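Local coordinates for protein tryptophan decarboxylase 1 (Oryza sativa subsp. japonica, PDB 6KHO) that decarboxylates L-tryptophan to tryptamine and 5-hydroxy-L-tryptophan to serotonin, as a homodimer that uses pyridoxal 5'-phosphate as its cofactor, at residues 101-107 against 485-491; 126-130 against 370-374; 414-419 against 498-502. All coordinates share one frame; numbering follows the deposited sequence.

How the contacts relate
Running from the N terminus, the chain passes residues 101-107 in the loop between helices 77-88 and 110-122, then 126-130 in the loop before helix 133-149. Contact 2 closes first, when 370-374 returns to 126-130 ahead of helix 386-420. Contact 3 opens near the end of that helix at 414-419. Contact 1 then closes as strand 481-487 reaches 101-107, so its loop encloses the whole of contact 2, and contact 3 closes last at 498-502, crossing contact 1. Contacts 1 and 3 adjoin through Phe486 and Phe101, joining the cofactor-side loop to the C-terminal sheet and helices; contact 2 lies apart, about 22 Å from contact 1 between nearest atoms.

Contact 1. Residues 101-107 against 485-491; sequences FAFFPST and RFAVGSS
Arg485 grips the carbonyl oxygen of Phe103 end-on with both terminal nitrogens. NH1 lies 2.8 Å from Phe103 O, in the carbonyl plane on a lone pair, whereas NH2, at 3.1 Å from the same O, sits above that plane. The chain bends at chi3 (83°), turning the guanidinium back to this carbonyl, and NH2 and NE are further held by the backbone oxygens of Thr273 and Ser274. Just beyond, Ala487 N donates to Phe101 O (3.0 Å), tying the end of strand 481-487 to the loop.

NH2 also hangs over one face of the Phe104 ring, 3.2 Å from CE1, in a cation-pi contact with guanidinium and ring planes 79° apart. The rings of Phe101 and Phe486 form an offset stack, centroids 4.4 Å apart, with Phe486 CE1 over the centre of the Phe101 ring. Farther along, Pro105 CB packs 3.5 Å from Ser490 N, beside Gly489, whose phi of 134° is one that glycine readily adopts.

Phe104 belongs to the pyridoxal phosphate pocket and binds serotonin. Arg485 is thus a second-shell residue, its charge perhaps stabilised by three backbone carbonyls and the ring face, and probably helps position Phe104 beside the cofactor.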
loop_
_atom_site.group_PDB
_atom_site.type_symbol
_atom_site.label_atom_id
_atom_site.label_comp_id
_atom_site.label_asym_id
_atom_site.label_seq_id
_atom_site.Cartn_x
_atom_site.Cartn_y
_atom_site.Cartn_z
ATOM N N PHE A 101 4.280 -6.754 24.110
ATOM C CA PHE A 101 3.647 -8.075 24.146
ATOM C C PHE A 101 2.256 -8.090 23.518
ATOM O O PHE A 101 1.515 -9.057 23.717
ATOM C CB PHE A 101 3.538 -8.592 25.589
ATOM C CG PHE A 101 4.844 -8.620 26.342
ATOM C CD1 PHE A 101 5.869 -9.474 25.962
ATOM C CD2 PHE A 101 5.034 -7.812 27.447
ATOM C CE1 PHE A 101 7.067 -9.505 26.661
ATOM C CE2 PHE A 101 6.233 -7.846 28.154
ATOM C CZ PHE A 101 7.243 -8.697 27.762
ATOM N N ALA A 102 1.876 -7.050 22.782
ATOM C CA ALA A 102 0.519 -6.867 22.294
ATOM C C ALA A 102 0.362 -7.321 20.838
ATOM O O ALA A 102 1.338 -7.477 20.094
ATOM C CB ALA A 102 0.115 -5.398 22.436
ATOM N N PHE A 103 -0.898 -7.536 20.442
ATOM C CA PHE A 103 -1.293 -7.826 19.053
ATOM C C PHE A 103 -0.459 -9.003 18.544
ATOM O O PHE A 103 -0.456 -10.064 19.184
ATOM C CB PHE A 103 -1.186 -6.528 18.262
ATOM C CG PHE A 103 -1.849 -5.360 18.950
ATOM C CD1 PHE A 103 -3.204 -5.401 19.248
ATOM C CD2 PHE A 103 -1.122 -4.243 19.331
ATOM C CE1 PHE A 103 -3.822 -4.346 19.903
ATOM C CE2 PHE A 103 -1.734 -3.178 19.984
ATOM C CZ PHE A 103 -3.085 -3.231 20.268
ATOM N N PHE A 104 0.227 -8.881 17.408
ATOM C CA PHE A 104 1.326 -9.774 17.070
ATOM C C PHE A 104 2.562 -8.922 16.796
ATOM O O PHE A 104 2.437 -7.800 16.309
ATOM C CB PHE A 104 1.020 -10.648 15.847
ATOM C CG PHE A 104 -0.132 -11.595 16.051
ATOM C CD1 PHE A 104 -0.065 -12.606 17.006
ATOM C CD2 PHE A 104 -1.283 -11.470 15.291
ATOM C CE1 PHE A 104 -1.125 -13.478 17.181
ATOM C CE2 PHE A 104 -2.355 -12.343 15.472
ATOM C CZ PHE A 104 -2.274 -13.337 16.425
ATOM N N PRO A 105 3.755 -9.398 17.136
ATOM C CA PRO A 105 4.949 -8.571 16.924
ATOM C C PRO A 105 5.166 -8.281 15.446
ATOM O O PRO A 105 4.760 -9.048 14.570
ATOM C CB PRO A 105 6.083 -9.423 17.507
ATOM C CG PRO A 105 5.564 -10.786 17.549
ATOM C CD PRO A 105 4.081 -10.684 17.768
ATOM N N SER A 106 5.778 -7.132 15.168
ATOM C CA SER A 106 6.208 -6.798 13.812
ATOM C C SER A 106 7.685 -7.174 13.736
ATOM O O SER A 106 8.561 -6.337 13.953
ATOM C CB SER A 106 5.957 -5.326 13.502
ATOM O OG SER A 106 6.529 -4.477 14.491
ATOM N N THR A 107 7.964 -8.453 13.455
ATOM C CA THR A 107 9.344 -8.919 13.509
ATOM C C THR A 107 10.133 -8.334 12.341
ATOM O O THR A 107 9.585 -8.043 11.275
ATOM C CB THR A 107 9.424 -10.456 13.520
ATOM O OG1 THR A 107 8.958 -11.023 12.278
ATOM C CG2 THR A 107 8.595 -11.028 14.680
ATOM N N ARG A 485 -3.898 -11.222 26.425
ATOM C CA ARG A 485 -3.016 -11.828 25.435
ATOM C C ARG A 485 -1.555 -11.556 25.782
ATOM O O ARG A 485 -1.193 -10.447 26.189
ATOM C CB ARG A 485 -3.323 -11.287 24.037
ATOM C CG ARG A 485 -4.708 -11.626 23.520
ATOM C CD ARG A 485 -5.003 -10.884 22.220
ATOM N NE ARG A 485 -4.450 -11.559 21.045
ATOM C CZ ARG A 485 -3.261 -11.283 20.511
ATOM N NH1 ARG A 485 -2.471 -10.354 21.054
ATOM N NH2 ARG A 485 -2.849 -11.944 19.433
ATOM N N PHE A 486 -0.718 -12.580 25.612
ATOM C CA PHE A 486 0.737 -12.471 25.728
ATOM C C PHE A 486 1.344 -12.997 24.425
ATOM O O PHE A 486 1.493 -14.211 24.245
ATOM C CB PHE A 486 1.261 -13.242 26.942
ATOM C CG PHE A 486 2.647 -12.833 27.367
ATOM C CD1 PHE A 486 2.847 -11.684 28.122
ATOM C CD2 PHE A 486 3.751 -13.593 27.004
ATOM C CE1 PHE A 486 4.120 -11.307 28.515
ATOM C CE2 PHE A 486 5.032 -13.221 27.387
ATOM C CZ PHE A 486 5.220 -12.076 28.144
ATOM N N ALA A 487 1.687 -12.081 23.515
ATOM C CA ALA A 487 2.164 -12.428 22.179
ATOM C C ALA A 487 3.682 -12.282 22.150
ATOM O O ALA A 487 4.207 -11.162 22.135
ATOM C CB ALA A 487 1.494 -11.547 21.126
ATOM N N VAL A 488 4.370 -13.416 22.140
ATOM C CA VAL A 488 5.825 -13.487 22.202
ATOM C C VAL A 488 6.400 -13.272 20.807
ATOM O O VAL A 488 5.793 -13.678 19.809
ATOM C CB VAL A 488 6.245 -14.856 22.779
ATOM C CG1 VAL A 488 7.685 -15.189 22.437
ATOM C CG2 VAL A 488 6.012 -14.909 24.294
ATOM N N GLY A 489 7.565 -12.615 20.725
ATOM C CA GLY A 489 8.337 -12.651 19.497
ATOM C C GLY A 489 8.901 -11.348 18.959
ATOM O O GLY A 489 9.534 -11.350 17.895
ATOM N N SER A 490 8.672 -10.230 19.645
ATOM C CA SER A 490 9.373 -8.998 19.295
ATOM C C SER A 490 10.851 -9.297 19.050
ATOM O O SER A 490 11.475 -10.045 19.804
ATOM C CB SER A 490 9.208 -7.968 20.412
ATOM O OG SER A 490 9.891 -6.772 20.093
ATOM N N SER A 491 11.395 -8.758 17.950
ATOM C CA SER A 491 12.686 -9.248 17.466
ATOM C C SER A 491 13.808 -9.064 18.497
ATOM O O SER A 491 14.719 -9.898 18.586
ATOM C CB SER A 491 13.045 -8.562 16.148
ATOM O OG SER A 491 12.157 -8.999 15.122
HETATM O O HOH W 1 -1.162 -8.355 24.845
HETATM O O HOH W 2 3.594 -8.850 20.330
HETATM O O HOH W 3 -2.968 -7.873 22.600
HETATM O O HOH W 4 9.668 -6.816 16.445
#

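Contact 2. Residues 126-130 against 370-374; sequences GFTWQ and VTDLK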
loop_
_atom_site.group_PDB
_atom_site.type_symbol
_atom_site.label_atom_id
_atom_site.label_comp_id
_atom_site.label_asym_id
_atom_site.label_seq_id
_atom_site.Cartn_x
_atom_site.Cartn_y
_atom_site.Cartn_z
ATOM N N GLY A 126 6.756 -0.441 -10.407
ATOM C CA GLY A 126 6.665 -1.650 -11.206
ATOM C C GLY A 126 5.285 -2.077 -11.668
ATOM O O GLY A 126 4.941 -3.250 -11.527
ATOM N N PHE A 127 4.503 -1.158 -12.249
ATOM C CA PHE A 127 3.156 -1.510 -12.690
ATOM C C PHE A 127 3.185 -2.562 -13.801
ATOM O O PHE A 127 2.300 -3.420 -13.875
ATOM C CB PHE A 127 2.382 -0.270 -13.149
ATOM C CG PHE A 127 3.220 0.848 -13.740
ATOM C CD1 PHE A 127 3.801 0.736 -14.996
ATOM C CD2 PHE A 127 3.333 2.059 -13.072
ATOM C CE1 PHE A 127 4.536 1.800 -15.544
ATOM C CE2 PHE A 127 4.059 3.122 -13.605
ATOM C CZ PHE A 127 4.665 2.999 -14.841
ATOM N N THR A 128 4.186 -2.503 -14.679
ATOM C CA THR A 128 4.400 -3.515 -15.703
ATOM C C THR A 128 5.799 -4.097 -15.553
ATOM O O THR A 128 6.697 -3.482 -14.948
ATOM C CB THR A 128 4.241 -2.953 -17.131
ATOM O OG1 THR A 128 5.209 -1.922 -17.357
ATOM C CG2 THR A 128 2.816 -2.403 -17.377
ATOM N N TRP A 129 5.961 -5.301 -16.116
ATOM C CA TRP A 129 7.282 -5.919 -16.231
ATOM C C TRP A 129 8.272 -4.973 -16.908
ATOM O O TRP A 129 9.376 -4.752 -16.407
ATOM C CB TRP A 129 7.154 -7.244 -17.000
ATOM C CG TRP A 129 8.479 -7.945 -17.265
ATOM C CD1 TRP A 129 9.077 -8.888 -16.481
ATOM C CD2 TRP A 129 9.356 -7.742 -18.384
ATOM N NE1 TRP A 129 10.289 -9.271 -17.033
ATOM C CE2 TRP A 129 10.468 -8.597 -18.209
ATOM C CE3 TRP A 129 9.291 -6.943 -19.531
ATOM C CZ2 TRP A 129 11.526 -8.660 -19.129
ATOM C CZ3 TRP A 129 10.361 -6.991 -20.443
ATOM C CH2 TRP A 129 11.458 -7.845 -20.229
ATOM N N GLN A 130 7.872 -4.365 -18.026
ATOM C CA GLN A 130 8.780 -3.500 -18.767
ATOM C C GLN A 130 9.194 -2.280 -17.953
ATOM O O GLN A 130 10.339 -1.810 -18.082
ATOM C CB GLN A 130 8.131 -3.054 -20.081
ATOM C CG GLN A 130 9.066 -2.228 -20.963
ATOM C CD GLN A 130 10.336 -2.974 -21.312
ATOM O OE1 GLN A 130 11.356 -2.886 -20.605
ATOM N NE2 GLN A 130 10.287 -3.717 -22.408
ATOM N N VAL A 370 4.550 -12.270 -19.746
ATOM C CA VAL A 370 4.799 -11.680 -18.434
ATOM C C VAL A 370 3.457 -11.394 -17.772
ATOM O O VAL A 370 2.438 -11.208 -18.440
ATOM C CB VAL A 370 5.644 -10.379 -18.524
ATOM C CG1 VAL A 370 6.991 -10.665 -19.129
ATOM C CG2 VAL A 370 4.901 -9.294 -19.348
ATOM N N THR A 371 3.456 -11.365 -16.440
ATOM C CA THR A 371 2.305 -10.866 -15.695
ATOM C C THR A 371 2.644 -9.468 -15.191
ATOM O O THR A 371 3.626 -9.291 -14.464
ATOM C CB THR A 371 1.912 -11.787 -14.534
ATOM O OG1 THR A 371 1.515 -13.062 -15.045
ATOM C CG2 THR A 371 0.707 -11.208 -13.776
ATOM N N ASP A 372 1.872 -8.474 -15.627
ATOM C CA ASP A 372 2.015 -7.122 -15.102
ATOM C C ASP A 372 1.254 -7.054 -13.788
ATOM O O ASP A 372 0.049 -7.337 -13.749
ATOM C CB ASP A 372 1.495 -6.093 -16.104
ATOM C CG ASP A 372 2.227 -6.170 -17.433
ATOM O OD1 ASP A 372 3.476 -6.155 -17.420
ATOM O OD2 ASP A 372 1.561 -6.261 -18.487
ATOM N N LEU A 373 1.963 -6.718 -12.704
ATOM C CA LEU A 373 1.374 -6.909 -11.386
ATOM C C LEU A 373 0.355 -5.836 -11.030
ATOM O O LEU A 373 -0.395 -6.020 -10.064
ATOM C CB LEU A 373 2.471 -7.010 -10.319
ATOM C CG LEU A 373 3.294 -8.303 -10.508
ATOM C CD1 LEU A 373 4.536 -8.345 -9.622
ATOM C CD2 LEU A 373 2.462 -9.547 -10.297
ATOM N N LYS A 374 0.246 -4.762 -11.813
ATOM C CA LYS A 374 -0.933 -3.909 -11.686
ATOM C C LYS A 374 -2.231 -4.690 -11.901
ATOM O O LYS A 374 -3.283 -4.281 -11.392
ATOM C CB LYS A 374 -0.869 -2.754 -12.677
ATOM C CG LYS A 374 -0.943 -3.185 -14.140
ATOM C CD LYS A 374 -1.035 -1.946 -15.034
ATOM C CE LYS A 374 -1.253 -2.319 -16.482
ATOM N NZ LYS A 374 -2.664 -2.791 -16.674
HETATM O O HOH W 5 4.632 -5.627 -13.107
HETATM O O HOH W 6 5.602 -5.504 -19.460
#
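Two loops of the pyridoxal-dependent decarboxylase domain meet here at the dimer interface, running nearly antiparallel: 126-130, which leads into helix 133-149, and 370-374, which precedes the cofactor-binding residues Val380 and Gly381. The side chain of Phe127 packs on Val380, and its ring meets Phe103 of the second subunit edge-to-face, so the contact borders a cofactor site while touching the partner chain.

Two direct hydrogen bonds cross the contact, one between backbones and one from a backbone N-H to a carboxylate. Lys374 N donates to Phe127 O at 3.2 Å. CB and CG of Lys374 pass beside the same oxygen, with CG 3.3 Å from Phe127 O, before the chain leads away to hydrogen-bond through NZ to Thr355 O. At the other end Trp129 N donates to Asp372 OD1 (2.9 Å), which accepts it on its anti lone pair. The carboxylate lies alongside Thr128, with OD1 3.3 Å from Thr128 CB, and its other oxygen, OD2, is hydrogen-bonded to Ser365 OG. One water bridges Gly126 O and Leu373 N; another links Gln130 N to Asp372 OD1, giving that oxygen a second donor. The buried carboxylate is thereby engaged through both oxygens, which probably favours its ionised form.

A chi1 of 176° sets the Trp129 CG opposite the backbone N and turns a ring face to Val370, while NE1 hydrogen-bonds to Glu137 OE2. The two side chains cross at about a right angle in a CH-pi contact: Val370 CG1 sits 3.7 Å from the centroid of the Trp129 five-membered ring, 15° off its normal.

Contact 3. Residues 414-419 against 498-502; sequences VFEDLV and VRSAW
Segments 414-419 of helix 386-420 and 498-502 of helix 495-513 run side by side in nearly the same direction, their axes 10.1 Å apart at closest approach and crossing at -21°. No hydrogen bond spans them; the contact is made by side chains, with Trp502 at its middle.

The Trp502 indole, carried across to the other helix by a chi1 of 178°, lies against Leu418, the two side chains sliding past each other in opposite directions. Leu418 CB sits over one face, 3.6 Å from the centroid of the Trp502 five-membered ring, in a CH-pi contact. The six-membered ring reaches over the backbone, bringing Trp502 CZ2 to 3.3 Å from Leu418 O, and its outer rim meets Val419, whose CG2 is 3.8 Å from Trp502 CZ3. Along another side the Trp502 edge is directed at the face of Phe415, in an offset edge-to-face pair with planes 80° apart.

One turn before Trp502, Val498 CG1 packs 3.7 Å from Phe415 CB. At the solvent-facing margin Arg499 extends toward Val414, whose CG1 lies over the centre of the guanidinium, 3.8 Å from Arg499 CZ; NE of this arginine makes a salt bridge with Glu495.

Both helices pack on the C-terminal antiparallel sheet: Phe415 stacks on Phe486 of strand 481-487 and meets Phe438 of strand 435-440 edge-to-face, while Trp502 and Val419 reach Phe425 on strand 425-427.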
loop_
_atom_site.group_PDB
_atom_site.type_symbol
_atom_site.label_atom_id
_atom_site.label_comp_id
_atom_site.label_asym_id
_atom_site.label_seq_id
_atom_site.Cartn_x
_atom_site.Cartn_y
_atom_site.Cartn_z
ATOM N N VAL A 414 7.618 -21.630 27.500
ATOM C CA VAL A 414 8.115 -21.275 28.826
ATOM C C VAL A 414 7.075 -20.451 29.576
ATOM O O VAL A 414 6.744 -20.740 30.733
ATOM C CB VAL A 414 9.462 -20.532 28.712
ATOM C CG1 VAL A 414 9.767 -19.760 29.980
ATOM C CG2 VAL A 414 10.595 -21.515 28.412
ATOM N N PHE A 415 6.518 -19.428 28.919
ATOM C CA PHE A 415 5.540 -18.567 29.580
ATOM C C PHE A 415 4.255 -19.324 29.912
ATOM O O PHE A 415 3.654 -19.097 30.972
ATOM C CB PHE A 415 5.223 -17.359 28.702
ATOM C CG PHE A 415 4.264 -16.383 29.330
ATOM C CD1 PHE A 415 4.731 -15.360 30.131
ATOM C CD2 PHE A 415 2.901 -16.474 29.096
ATOM C CE1 PHE A 415 3.864 -14.449 30.694
ATOM C CE2 PHE A 415 2.019 -15.567 29.662
ATOM C CZ PHE A 415 2.500 -14.555 30.463
ATOM N N GLU A 416 3.804 -20.199 29.009
ATOM C CA GLU A 416 2.572 -20.952 29.242
ATOM C C GLU A 416 2.710 -21.867 30.455
ATOM O O GLU A 416 1.814 -21.935 31.305
ATOM C CB GLU A 416 2.209 -21.760 27.992
ATOM C CG GLU A 416 0.991 -22.668 28.176
ATOM C CD GLU A 416 0.922 -23.793 27.155
ATOM O OE1 GLU A 416 1.742 -23.812 26.210
ATOM O OE2 GLU A 416 0.041 -24.666 27.298
ATOM N N ASP A 417 3.839 -22.573 30.555
ATOM C CA ASP A 417 4.078 -23.455 31.689
ATOM C C ASP A 417 4.294 -22.684 32.985
ATOM O O ASP A 417 4.057 -23.234 34.065
ATOM C CB ASP A 417 5.265 -24.368 31.386
ATOM C CG ASP A 417 4.956 -25.358 30.263
ATOM O OD1 ASP A 417 3.763 -25.488 29.899
ATOM O OD2 ASP A 417 5.894 -26.001 29.742
ATOM N N LEU A 418 4.715 -21.420 32.903
ATOM C CA LEU A 418 4.773 -20.599 34.105
ATOM C C LEU A 418 3.374 -20.201 34.560
ATOM O O LEU A 418 3.086 -20.208 35.763
ATOM C CB LEU A 418 5.642 -19.366 33.863
ATOM C CG LEU A 418 7.153 -19.602 33.768
ATOM C CD1 LEU A 418 7.836 -18.357 33.219
ATOM C CD2 LEU A 418 7.763 -19.991 35.113
ATOM N N VAL A 419 2.487 -19.861 33.618
ATOM C CA VAL A 419 1.105 -19.548 33.977
ATOM C C VAL A 419 0.428 -20.762 34.601
ATOM O O VAL A 419 -0.351 -20.632 35.555
ATOM C CB VAL A 419 0.315 -19.047 32.751
ATOM C CG1 VAL A 419 -1.169 -18.939 33.084
ATOM C CG2 VAL A 419 0.839 -17.700 32.286
ATOM N N VAL A 498 10.878 -12.519 28.811
ATOM C CA VAL A 498 9.596 -13.174 29.063
ATOM C C VAL A 498 9.499 -13.601 30.524
ATOM O O VAL A 498 8.458 -13.430 31.166
ATOM C CB VAL A 498 9.404 -14.371 28.110
ATOM C CG1 VAL A 498 8.123 -15.112 28.449
ATOM C CG2 VAL A 498 9.384 -13.912 26.646
ATOM N N ARG A 499 10.581 -14.156 31.071
ATOM C CA ARG A 499 10.577 -14.566 32.475
ATOM C C ARG A 499 10.400 -13.371 33.402
ATOM O O ARG A 499 9.618 -13.434 34.355
ATOM C CB ARG A 499 11.859 -15.321 32.804
ATOM C CG ARG A 499 11.945 -16.688 32.149
ATOM C CD ARG A 499 13.165 -17.444 32.634
ATOM N NE ARG A 499 13.290 -18.758 32.014
ATOM C CZ ARG A 499 12.627 -19.840 32.413
ATOM N NH1 ARG A 499 11.785 -19.768 33.434
ATOM N NH2 ARG A 499 12.808 -21.000 31.795
ATOM N N SER A 500 11.112 -12.267 33.137
ATOM C CA SER A 500 10.929 -11.059 33.938
ATOM C C SER A 500 9.510 -10.508 33.813
ATOM O O SER A 500 8.972 -9.936 34.773
ATOM C CB SER A 500 11.943 -9.986 33.527
ATOM O OG SER A 500 13.270 -10.424 33.753
ATOM N N ALA A 501 8.900 -10.650 32.633
ATOM C CA ALA A 501 7.501 -10.267 32.474
ATOM C C ALA A 501 6.596 -11.098 33.382
ATOM O O ALA A 501 5.641 -10.572 33.961
ATOM C CB ALA A 501 7.080 -10.416 31.011
ATOM N N TRP A 502 6.881 -12.396 33.510
ATOM C CA TRP A 502 6.085 -13.251 34.386
ATOM C C TRP A 502 6.199 -12.805 35.838
ATOM O O TRP A 502 5.191 -12.694 36.548
ATOM C CB TRP A 502 6.524 -14.705 34.244
ATOM C CG TRP A 502 5.767 -15.631 35.161
ATOM C CD1 TRP A 502 6.298 -16.547 36.024
ATOM C CD2 TRP A 502 4.338 -15.733 35.296
ATOM N NE1 TRP A 502 5.288 -17.214 36.691
ATOM C CE2 TRP A 502 4.078 -16.731 36.264
ATOM C CE3 TRP A 502 3.253 -15.078 34.693
ATOM C CZ2 TRP A 502 2.776 -17.090 36.642
ATOM C CZ3 TRP A 502 1.959 -15.439 35.069
ATOM C CH2 TRP A 502 1.737 -16.434 36.038
#